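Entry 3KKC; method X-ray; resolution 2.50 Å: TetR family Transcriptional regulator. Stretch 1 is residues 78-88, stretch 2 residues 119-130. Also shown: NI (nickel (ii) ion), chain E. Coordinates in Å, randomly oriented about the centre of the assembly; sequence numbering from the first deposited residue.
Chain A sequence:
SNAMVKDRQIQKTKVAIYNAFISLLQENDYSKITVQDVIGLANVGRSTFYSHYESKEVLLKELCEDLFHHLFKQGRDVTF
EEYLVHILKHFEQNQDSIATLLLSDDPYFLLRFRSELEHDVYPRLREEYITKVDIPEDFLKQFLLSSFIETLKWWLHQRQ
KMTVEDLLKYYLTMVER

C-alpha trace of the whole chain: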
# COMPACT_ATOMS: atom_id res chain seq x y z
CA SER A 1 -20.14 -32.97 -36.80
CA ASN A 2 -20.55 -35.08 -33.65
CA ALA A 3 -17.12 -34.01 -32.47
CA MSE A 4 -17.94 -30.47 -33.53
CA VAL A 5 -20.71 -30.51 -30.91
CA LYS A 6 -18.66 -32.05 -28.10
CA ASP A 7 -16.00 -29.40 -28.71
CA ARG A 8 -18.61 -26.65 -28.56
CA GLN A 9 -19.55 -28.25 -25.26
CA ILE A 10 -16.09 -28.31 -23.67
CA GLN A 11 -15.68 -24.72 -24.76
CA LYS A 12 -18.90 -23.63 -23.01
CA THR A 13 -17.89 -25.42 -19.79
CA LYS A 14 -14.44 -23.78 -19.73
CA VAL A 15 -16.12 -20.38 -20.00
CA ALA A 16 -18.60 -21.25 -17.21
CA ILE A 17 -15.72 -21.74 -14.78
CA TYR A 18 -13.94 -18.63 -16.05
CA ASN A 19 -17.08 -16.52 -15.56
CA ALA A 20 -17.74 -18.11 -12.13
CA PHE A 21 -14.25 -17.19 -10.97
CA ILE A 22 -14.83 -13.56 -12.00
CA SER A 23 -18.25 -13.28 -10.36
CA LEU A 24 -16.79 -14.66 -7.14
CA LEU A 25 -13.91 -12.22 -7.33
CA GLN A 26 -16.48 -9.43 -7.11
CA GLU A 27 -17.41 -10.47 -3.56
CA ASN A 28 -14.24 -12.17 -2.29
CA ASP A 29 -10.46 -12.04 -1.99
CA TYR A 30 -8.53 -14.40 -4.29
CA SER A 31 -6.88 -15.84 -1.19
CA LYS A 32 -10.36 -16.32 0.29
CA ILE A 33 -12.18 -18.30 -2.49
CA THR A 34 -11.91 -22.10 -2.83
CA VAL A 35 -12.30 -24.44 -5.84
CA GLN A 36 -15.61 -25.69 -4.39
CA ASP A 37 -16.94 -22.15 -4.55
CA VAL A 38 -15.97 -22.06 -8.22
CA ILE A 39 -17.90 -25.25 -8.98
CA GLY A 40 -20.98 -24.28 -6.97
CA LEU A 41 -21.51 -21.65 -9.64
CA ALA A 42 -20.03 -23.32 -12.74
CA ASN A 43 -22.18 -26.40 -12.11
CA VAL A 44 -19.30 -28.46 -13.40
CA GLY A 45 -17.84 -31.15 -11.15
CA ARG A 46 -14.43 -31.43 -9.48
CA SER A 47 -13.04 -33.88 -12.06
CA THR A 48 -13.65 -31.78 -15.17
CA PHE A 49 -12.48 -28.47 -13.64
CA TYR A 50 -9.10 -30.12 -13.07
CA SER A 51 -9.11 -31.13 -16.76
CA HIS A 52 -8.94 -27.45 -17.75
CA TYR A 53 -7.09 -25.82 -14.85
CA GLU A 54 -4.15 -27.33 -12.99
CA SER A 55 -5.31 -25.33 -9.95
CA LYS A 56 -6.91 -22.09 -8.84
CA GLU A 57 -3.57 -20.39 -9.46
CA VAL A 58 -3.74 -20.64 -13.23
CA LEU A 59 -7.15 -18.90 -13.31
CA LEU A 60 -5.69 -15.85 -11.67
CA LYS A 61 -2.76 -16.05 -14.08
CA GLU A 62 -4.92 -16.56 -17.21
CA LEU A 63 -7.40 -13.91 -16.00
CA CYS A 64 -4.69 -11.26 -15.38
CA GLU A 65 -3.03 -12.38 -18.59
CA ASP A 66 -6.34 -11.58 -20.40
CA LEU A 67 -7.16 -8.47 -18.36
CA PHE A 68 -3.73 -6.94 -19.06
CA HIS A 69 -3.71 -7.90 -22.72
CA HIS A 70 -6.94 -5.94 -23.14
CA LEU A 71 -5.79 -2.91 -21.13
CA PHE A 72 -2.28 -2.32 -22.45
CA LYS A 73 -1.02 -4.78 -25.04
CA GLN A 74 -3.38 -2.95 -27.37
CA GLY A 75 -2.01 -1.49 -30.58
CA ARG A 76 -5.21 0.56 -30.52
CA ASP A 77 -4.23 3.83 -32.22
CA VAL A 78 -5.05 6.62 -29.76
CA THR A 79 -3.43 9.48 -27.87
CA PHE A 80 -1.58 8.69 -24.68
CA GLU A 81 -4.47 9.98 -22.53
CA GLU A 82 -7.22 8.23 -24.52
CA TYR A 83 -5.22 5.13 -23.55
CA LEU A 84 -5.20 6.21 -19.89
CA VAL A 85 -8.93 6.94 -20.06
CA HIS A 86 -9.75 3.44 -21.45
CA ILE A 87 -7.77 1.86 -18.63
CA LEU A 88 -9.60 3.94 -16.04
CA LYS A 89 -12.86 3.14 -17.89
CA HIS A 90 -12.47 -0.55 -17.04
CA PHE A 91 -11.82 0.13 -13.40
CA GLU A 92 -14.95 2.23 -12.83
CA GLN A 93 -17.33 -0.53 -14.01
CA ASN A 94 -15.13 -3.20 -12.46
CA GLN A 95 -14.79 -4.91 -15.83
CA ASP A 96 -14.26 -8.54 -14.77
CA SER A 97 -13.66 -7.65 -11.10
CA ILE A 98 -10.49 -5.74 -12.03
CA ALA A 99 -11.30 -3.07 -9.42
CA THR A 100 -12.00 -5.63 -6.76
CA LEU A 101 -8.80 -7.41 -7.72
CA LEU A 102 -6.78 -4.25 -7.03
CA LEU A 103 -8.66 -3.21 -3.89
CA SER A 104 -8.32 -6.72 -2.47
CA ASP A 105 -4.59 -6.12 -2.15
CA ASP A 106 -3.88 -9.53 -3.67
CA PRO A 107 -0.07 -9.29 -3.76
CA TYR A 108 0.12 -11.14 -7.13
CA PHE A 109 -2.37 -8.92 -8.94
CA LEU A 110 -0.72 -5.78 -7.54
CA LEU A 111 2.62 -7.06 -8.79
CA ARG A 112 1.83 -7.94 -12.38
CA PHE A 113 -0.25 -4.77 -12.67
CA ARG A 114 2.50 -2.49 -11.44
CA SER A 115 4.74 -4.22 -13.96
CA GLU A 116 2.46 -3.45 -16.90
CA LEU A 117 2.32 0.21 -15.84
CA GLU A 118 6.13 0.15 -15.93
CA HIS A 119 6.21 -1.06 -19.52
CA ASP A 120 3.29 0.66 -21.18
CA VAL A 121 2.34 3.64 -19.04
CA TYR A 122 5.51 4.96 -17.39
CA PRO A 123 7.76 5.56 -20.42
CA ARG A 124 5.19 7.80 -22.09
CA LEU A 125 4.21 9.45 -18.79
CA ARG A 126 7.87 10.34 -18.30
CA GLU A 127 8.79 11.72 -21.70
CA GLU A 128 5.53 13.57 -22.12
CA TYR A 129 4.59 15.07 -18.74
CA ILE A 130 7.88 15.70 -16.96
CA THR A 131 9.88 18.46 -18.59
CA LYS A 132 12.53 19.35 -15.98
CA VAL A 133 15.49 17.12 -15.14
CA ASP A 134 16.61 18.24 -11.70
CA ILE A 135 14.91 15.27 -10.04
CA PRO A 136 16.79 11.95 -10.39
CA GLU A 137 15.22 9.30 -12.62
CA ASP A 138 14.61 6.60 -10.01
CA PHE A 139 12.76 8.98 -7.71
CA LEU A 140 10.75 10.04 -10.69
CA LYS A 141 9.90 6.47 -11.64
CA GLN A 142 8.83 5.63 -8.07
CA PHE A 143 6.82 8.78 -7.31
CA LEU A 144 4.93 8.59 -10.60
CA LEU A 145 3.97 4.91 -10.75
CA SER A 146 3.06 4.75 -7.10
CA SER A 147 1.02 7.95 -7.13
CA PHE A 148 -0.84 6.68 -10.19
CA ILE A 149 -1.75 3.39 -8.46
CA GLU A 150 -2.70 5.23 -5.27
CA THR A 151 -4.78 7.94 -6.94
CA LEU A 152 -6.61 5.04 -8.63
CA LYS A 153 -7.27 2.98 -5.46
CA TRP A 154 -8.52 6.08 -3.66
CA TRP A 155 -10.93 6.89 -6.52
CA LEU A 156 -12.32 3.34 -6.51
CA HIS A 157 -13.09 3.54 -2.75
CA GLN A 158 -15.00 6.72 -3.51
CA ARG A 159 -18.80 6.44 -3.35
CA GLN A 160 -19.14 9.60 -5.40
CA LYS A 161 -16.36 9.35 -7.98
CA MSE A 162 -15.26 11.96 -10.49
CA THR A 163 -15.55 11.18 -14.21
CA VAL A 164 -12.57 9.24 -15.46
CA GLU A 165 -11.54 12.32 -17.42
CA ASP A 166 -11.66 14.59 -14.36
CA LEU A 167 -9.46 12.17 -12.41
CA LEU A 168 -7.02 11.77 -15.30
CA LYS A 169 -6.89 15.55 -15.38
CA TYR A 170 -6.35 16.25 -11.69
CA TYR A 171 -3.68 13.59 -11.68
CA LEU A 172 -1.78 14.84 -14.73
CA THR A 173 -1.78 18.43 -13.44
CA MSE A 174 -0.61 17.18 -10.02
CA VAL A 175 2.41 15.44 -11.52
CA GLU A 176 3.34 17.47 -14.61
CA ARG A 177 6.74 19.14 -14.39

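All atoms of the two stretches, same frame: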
# COMPACT_ATOMS: atom_id res chain seq x y z
N VAL A 78 -4.43 5.54 -30.51
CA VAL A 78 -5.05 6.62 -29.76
C VAL A 78 -3.97 7.52 -29.17
O VAL A 78 -2.77 7.23 -29.28
CB VAL A 78 -5.95 6.06 -28.63
CG1 VAL A 78 -7.16 5.34 -29.22
CG2 VAL A 78 -5.15 5.14 -27.70
N THR A 79 -4.38 8.63 -28.56
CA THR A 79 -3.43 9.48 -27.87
C THR A 79 -3.09 8.81 -26.55
O THR A 79 -3.84 7.96 -26.07
CB THR A 79 -4.03 10.86 -27.56
OG1 THR A 79 -4.93 10.76 -26.44
CG2 THR A 79 -4.78 11.39 -28.77
N PHE A 80 -1.97 9.21 -25.98
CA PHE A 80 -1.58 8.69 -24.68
C PHE A 80 -2.73 8.71 -23.68
O PHE A 80 -2.97 7.70 -23.02
CB PHE A 80 -0.38 9.45 -24.11
CG PHE A 80 0.06 8.95 -22.75
CD1 PHE A 80 0.52 7.66 -22.58
CD2 PHE A 80 -0.01 9.78 -21.63
CE1 PHE A 80 0.92 7.20 -21.34
CE2 PHE A 80 0.38 9.32 -20.38
CZ PHE A 80 0.85 8.03 -20.23
N GLU A 81 -3.43 9.83 -23.56
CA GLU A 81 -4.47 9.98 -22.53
C GLU A 81 -5.82 9.35 -22.87
O GLU A 81 -6.62 9.11 -21.97
CB GLU A 81 -4.66 11.44 -22.12
CG GLU A 81 -4.75 12.41 -23.28
CD GLU A 81 -3.52 13.31 -23.37
OE1 GLU A 81 -2.90 13.38 -24.46
OE2 GLU A 81 -3.19 13.94 -22.34
N GLU A 82 -6.09 9.10 -24.16
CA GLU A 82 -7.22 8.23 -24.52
C GLU A 82 -6.96 6.83 -23.93
O GLU A 82 -7.85 6.19 -23.37
CB GLU A 82 -7.39 8.16 -26.04
CG GLU A 82 -8.01 9.40 -26.67
CD GLU A 82 -8.27 9.27 -28.18
OE1 GLU A 82 -8.75 10.25 -28.80
OE2 GLU A 82 -8.01 8.19 -28.75
N TYR A 83 -5.72 6.39 -24.09
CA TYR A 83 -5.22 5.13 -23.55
C TYR A 83 -5.37 5.04 -22.02
O TYR A 83 -5.84 4.03 -21.47
CB TYR A 83 -3.76 5.05 -23.98
CG TYR A 83 -2.99 3.79 -23.69
CD1 TYR A 83 -2.90 2.78 -24.63
CD2 TYR A 83 -2.28 3.65 -22.49
CE1 TYR A 83 -2.15 1.65 -24.38
CE2 TYR A 83 -1.51 2.52 -22.23
CZ TYR A 83 -1.45 1.52 -23.17
OH TYR A 83 -0.70 0.39 -22.91
N LEU A 84 -4.98 6.10 -21.33
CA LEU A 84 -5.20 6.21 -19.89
C LEU A 84 -6.69 6.14 -19.60
O LEU A 84 -7.12 5.42 -18.73
CB LEU A 84 -4.61 7.53 -19.34
CG LEU A 84 -3.12 7.55 -18.99
CD1 LEU A 84 -2.30 7.02 -20.13
CD2 LEU A 84 -2.64 8.95 -18.60
N VAL A 85 -7.49 6.92 -20.32
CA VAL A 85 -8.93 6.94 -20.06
C VAL A 85 -9.57 5.54 -20.19
O VAL A 85 -10.40 5.17 -19.36
CB VAL A 85 -9.67 7.95 -20.97
CG1 VAL A 85 -11.11 7.53 -21.13
CG2 VAL A 85 -9.57 9.34 -20.39
N HIS A 86 -9.20 4.79 -21.22
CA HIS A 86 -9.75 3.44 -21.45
C HIS A 86 -9.41 2.52 -20.28
O HIS A 86 -10.26 1.74 -19.82
CB HIS A 86 -9.22 2.87 -22.77
CG HIS A 86 -9.49 1.40 -22.96
ND1 HIS A 86 -8.48 0.45 -22.98
CD2 HIS A 86 -10.65 0.72 -23.16
CE1 HIS A 86 -9.01 -0.75 -23.18
NE2 HIS A 86 -10.32 -0.61 -23.28
N ILE A 87 -8.17 2.61 -19.80
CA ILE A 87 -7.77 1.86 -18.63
C ILE A 87 -8.66 2.21 -17.45
O ILE A 87 -9.29 1.34 -16.86
CB ILE A 87 -6.30 2.12 -18.27
CG1 ILE A 87 -5.42 1.87 -19.50
CG2 ILE A 87 -5.88 1.25 -17.12
CD1 ILE A 87 -3.98 1.70 -19.19
N LEU A 88 -8.73 3.49 -17.11
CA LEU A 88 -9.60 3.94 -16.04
C LEU A 88 -11.06 3.54 -16.29
O LEU A 88 -11.81 3.31 -15.34
CB LEU A 88 -9.49 5.46 -15.84
CG LEU A 88 -8.43 6.05 -14.91
CD1 LEU A 88 -7.37 5.02 -14.48
CD2 LEU A 88 -7.76 7.28 -15.55
N HIS A 119 5.81 -0.79 -18.14
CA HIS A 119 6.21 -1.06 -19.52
C HIS A 119 5.42 -0.22 -20.51
O HIS A 119 5.93 0.17 -21.57
CB HIS A 119 6.02 -2.55 -19.81
CG HIS A 119 6.45 -2.97 -21.18
ND1 HIS A 119 7.77 -3.16 -21.51
CD2 HIS A 119 5.73 -3.26 -22.29
CE1 HIS A 119 7.85 -3.55 -22.77
NE2 HIS A 119 6.63 -3.61 -23.27
N ASP A 120 4.17 0.07 -20.18
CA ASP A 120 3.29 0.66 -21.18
C ASP A 120 2.73 2.01 -20.76
O ASP A 120 2.27 2.78 -21.60
CB ASP A 120 2.18 -0.33 -21.56
CG ASP A 120 2.72 -1.55 -22.35
OD1 ASP A 120 3.56 -1.38 -23.26
OD2 ASP A 120 2.28 -2.68 -22.06
N VAL A 121 2.80 2.33 -19.48
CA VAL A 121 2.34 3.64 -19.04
C VAL A 121 3.48 4.60 -18.63
O VAL A 121 3.47 5.79 -18.98
CB VAL A 121 1.31 3.50 -17.92
CG1 VAL A 121 1.10 4.84 -17.18
CG2 VAL A 121 -0.00 2.96 -18.52
N TYR A 122 4.46 4.09 -17.91
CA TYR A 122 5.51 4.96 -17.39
C TYR A 122 6.34 5.68 -18.46
O TYR A 122 6.51 6.89 -18.39
CB TYR A 122 6.44 4.21 -16.45
CG TYR A 122 7.57 5.08 -16.02
CD1 TYR A 122 7.35 6.19 -15.22
CD2 TYR A 122 8.86 4.82 -16.45
CE1 TYR A 122 8.38 7.02 -14.84
CE2 TYR A 122 9.91 5.64 -16.07
CZ TYR A 122 9.66 6.74 -15.26
OH TYR A 122 10.71 7.55 -14.88
N PRO A 123 6.89 4.92 -19.43
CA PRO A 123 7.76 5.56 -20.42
C PRO A 123 7.11 6.76 -21.11
O PRO A 123 7.76 7.79 -21.25
CB PRO A 123 8.05 4.43 -21.40
CG PRO A 123 7.98 3.20 -20.56
CD PRO A 123 6.83 3.46 -19.61
N ARG A 124 5.86 6.64 -21.52
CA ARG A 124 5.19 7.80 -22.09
C ARG A 124 4.93 8.89 -21.05
O ARG A 124 5.14 10.07 -21.30
CB ARG A 124 3.91 7.40 -22.84
CG ARG A 124 4.14 7.21 -24.34
CD ARG A 124 2.94 6.65 -25.09
NE ARG A 124 1.96 7.67 -25.49
CZ ARG A 124 2.19 8.67 -26.35
NH1 ARG A 124 3.39 8.82 -26.91
NH2 ARG A 124 1.22 9.53 -26.65
N LEU A 125 4.49 8.50 -19.86
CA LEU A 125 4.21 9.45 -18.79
C LEU A 125 5.44 10.32 -18.52
O LEU A 125 5.33 11.51 -18.25
CB LEU A 125 3.84 8.70 -17.52
CG LEU A 125 3.34 9.59 -16.39
CD1 LEU A 125 2.21 10.49 -16.91
CD2 LEU A 125 2.90 8.77 -15.19
N ARG A 126 6.60 9.69 -18.60
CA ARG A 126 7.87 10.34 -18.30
C ARG A 126 8.17 11.39 -19.36
O ARG A 126 8.28 12.57 -19.07
CB ARG A 126 9.00 9.30 -18.31
CG ARG A 126 10.09 9.54 -17.30
CD ARG A 126 10.37 10.98 -17.14
NE ARG A 126 11.80 11.27 -17.18
CZ ARG A 126 12.32 12.41 -17.61
NH1 ARG A 126 11.53 13.39 -18.05
NH2 ARG A 126 13.64 12.59 -17.61
N GLU A 127 8.29 10.92 -20.60
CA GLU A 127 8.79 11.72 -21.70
C GLU A 127 7.84 12.87 -21.99
O GLU A 127 8.24 13.92 -22.48
CB GLU A 127 8.98 10.81 -22.93
CG GLU A 127 8.74 11.46 -24.29
CD GLU A 127 8.36 10.45 -25.37
OE1 GLU A 127 9.14 10.28 -26.34
OE2 GLU A 127 7.28 9.81 -25.26
N GLU A 128 6.58 12.70 -21.62
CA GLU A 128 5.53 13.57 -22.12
C GLU A 128 5.00 14.54 -21.07
O GLU A 128 4.44 15.57 -21.42
CB GLU A 128 4.39 12.72 -22.66
CG GLU A 128 3.70 13.30 -23.84
CD GLU A 128 3.00 12.23 -24.64
OE1 GLU A 128 3.70 11.36 -25.22
OE2 GLU A 128 1.74 12.27 -24.70
N TYR A 129 5.16 14.22 -19.79
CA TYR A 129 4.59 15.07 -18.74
C TYR A 129 5.61 15.74 -17.83
O TYR A 129 5.32 16.73 -17.16
CB TYR A 129 3.52 14.31 -17.94
CG TYR A 129 2.28 14.13 -18.74
CD1 TYR A 129 2.28 13.27 -19.82
CD2 TYR A 129 1.14 14.86 -18.47
CE1 TYR A 129 1.17 13.10 -20.60
CE2 TYR A 129 0.01 14.71 -19.26
CZ TYR A 129 0.04 13.82 -20.32
OH TYR A 129 -1.05 13.62 -21.14
N ILE A 130 6.82 15.19 -17.82
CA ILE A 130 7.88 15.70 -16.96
C ILE A 130 8.92 16.37 -17.82
O ILE A 130 9.63 15.71 -18.58
CB ILE A 130 8.55 14.58 -16.18
CG1 ILE A 130 7.50 13.80 -15.37
CG2 ILE A 130 9.67 15.13 -15.29
CD1 ILE A 130 6.70 14.66 -14.44
NI NI E . -12.07 -2.03 -23.21

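The centre of the contact is the phenylalanine ring of F80, the first residue of helix 80-88. Of the 464 Å² buried between the two stretches, counted over both sides, F80 alone contributes 146 Å², the largest share of any residue. Its CA-to-CB bond points toward helix 119-129, and chi1 of 180° (t) extends the ring into a hole formed by R124, L125, E128 and Y129. The ring tip lies deep in this setting: F80 CZ is 4.1 Å from L125 CB and 4.4 Å from V121 CG1, both van der Waals distances. It also comes within 3.7 Å of V121 O and of L125 N. Those two backbone atoms are paired with each other, L125 N donating to V121 O at 3.0 Å, so the two backbone atoms nearest the ring tip are already bonded to each other.

On another part of the same ring, F80 CD2 lies 3.7 Å from Y129 CE1. The two aromatic rings have centroids 5.9 Å apart and planes at 51°, an oblique arrangement in which contact comes from adjoining ring carbons rather than parallel overlap.

One turn and then two turns along stretch 1, Y83 and I87 also direct their CA-to-CB bonds toward stretch 2, and the 80, 83, 87 spacing keeps them on one side of the helix. V121 meets all three residues. Its CG2 is 4.0 Å from Y83 CE2, at the edge of the tyrosine ring and near its plane, and 4.2 Å from I87 CD1. A compact branched side chain suits this position, since its two methyl groups can touch different neighbours: CG1 approaches F80 while CG2 serves Y83 and I87. The helix axes come no closer than 11.3 Å, with 140° between their N-to-C directions, and side chains from both helices fill the space between them.

Toward the polar margin, Y83 combines an apolar ring with a hydroxyl, whose oxygen OH is 3.3 Å from D120 CB and is hydrogen-bonded elsewhere in the structure. Around F80, the long arm of R124 brings NH2 to 3.0 Å from F80 CB, a tight approach, and E128 OE2 lies 3.6 Å from that same CB. R124 NH2 is also 3.3 Å from F80 N, but both are donors, so this proximity supplies no hydrogen bond. R124 and E128 instead form a salt bridge within stretch 2, R124 NH1 to E128 OE1 at 3.1 Å; the oxygen lies well out of the guanidinium plane, so the attraction is one of charge alone.

The closest polar approach between the stretches is E81 OE2 to Y129 OH at 2.5 Å. E81 starts sideways at CB, yet its end comes nearer to stretch 2. No clear hydrogen bond crosses the interface, leaving apolar packing as its best-supported feature. T79 caps the start of helix 80-88: its OG1 accepts from E82 N at 3.0 Å and 160°, an N-cap immediately before F80.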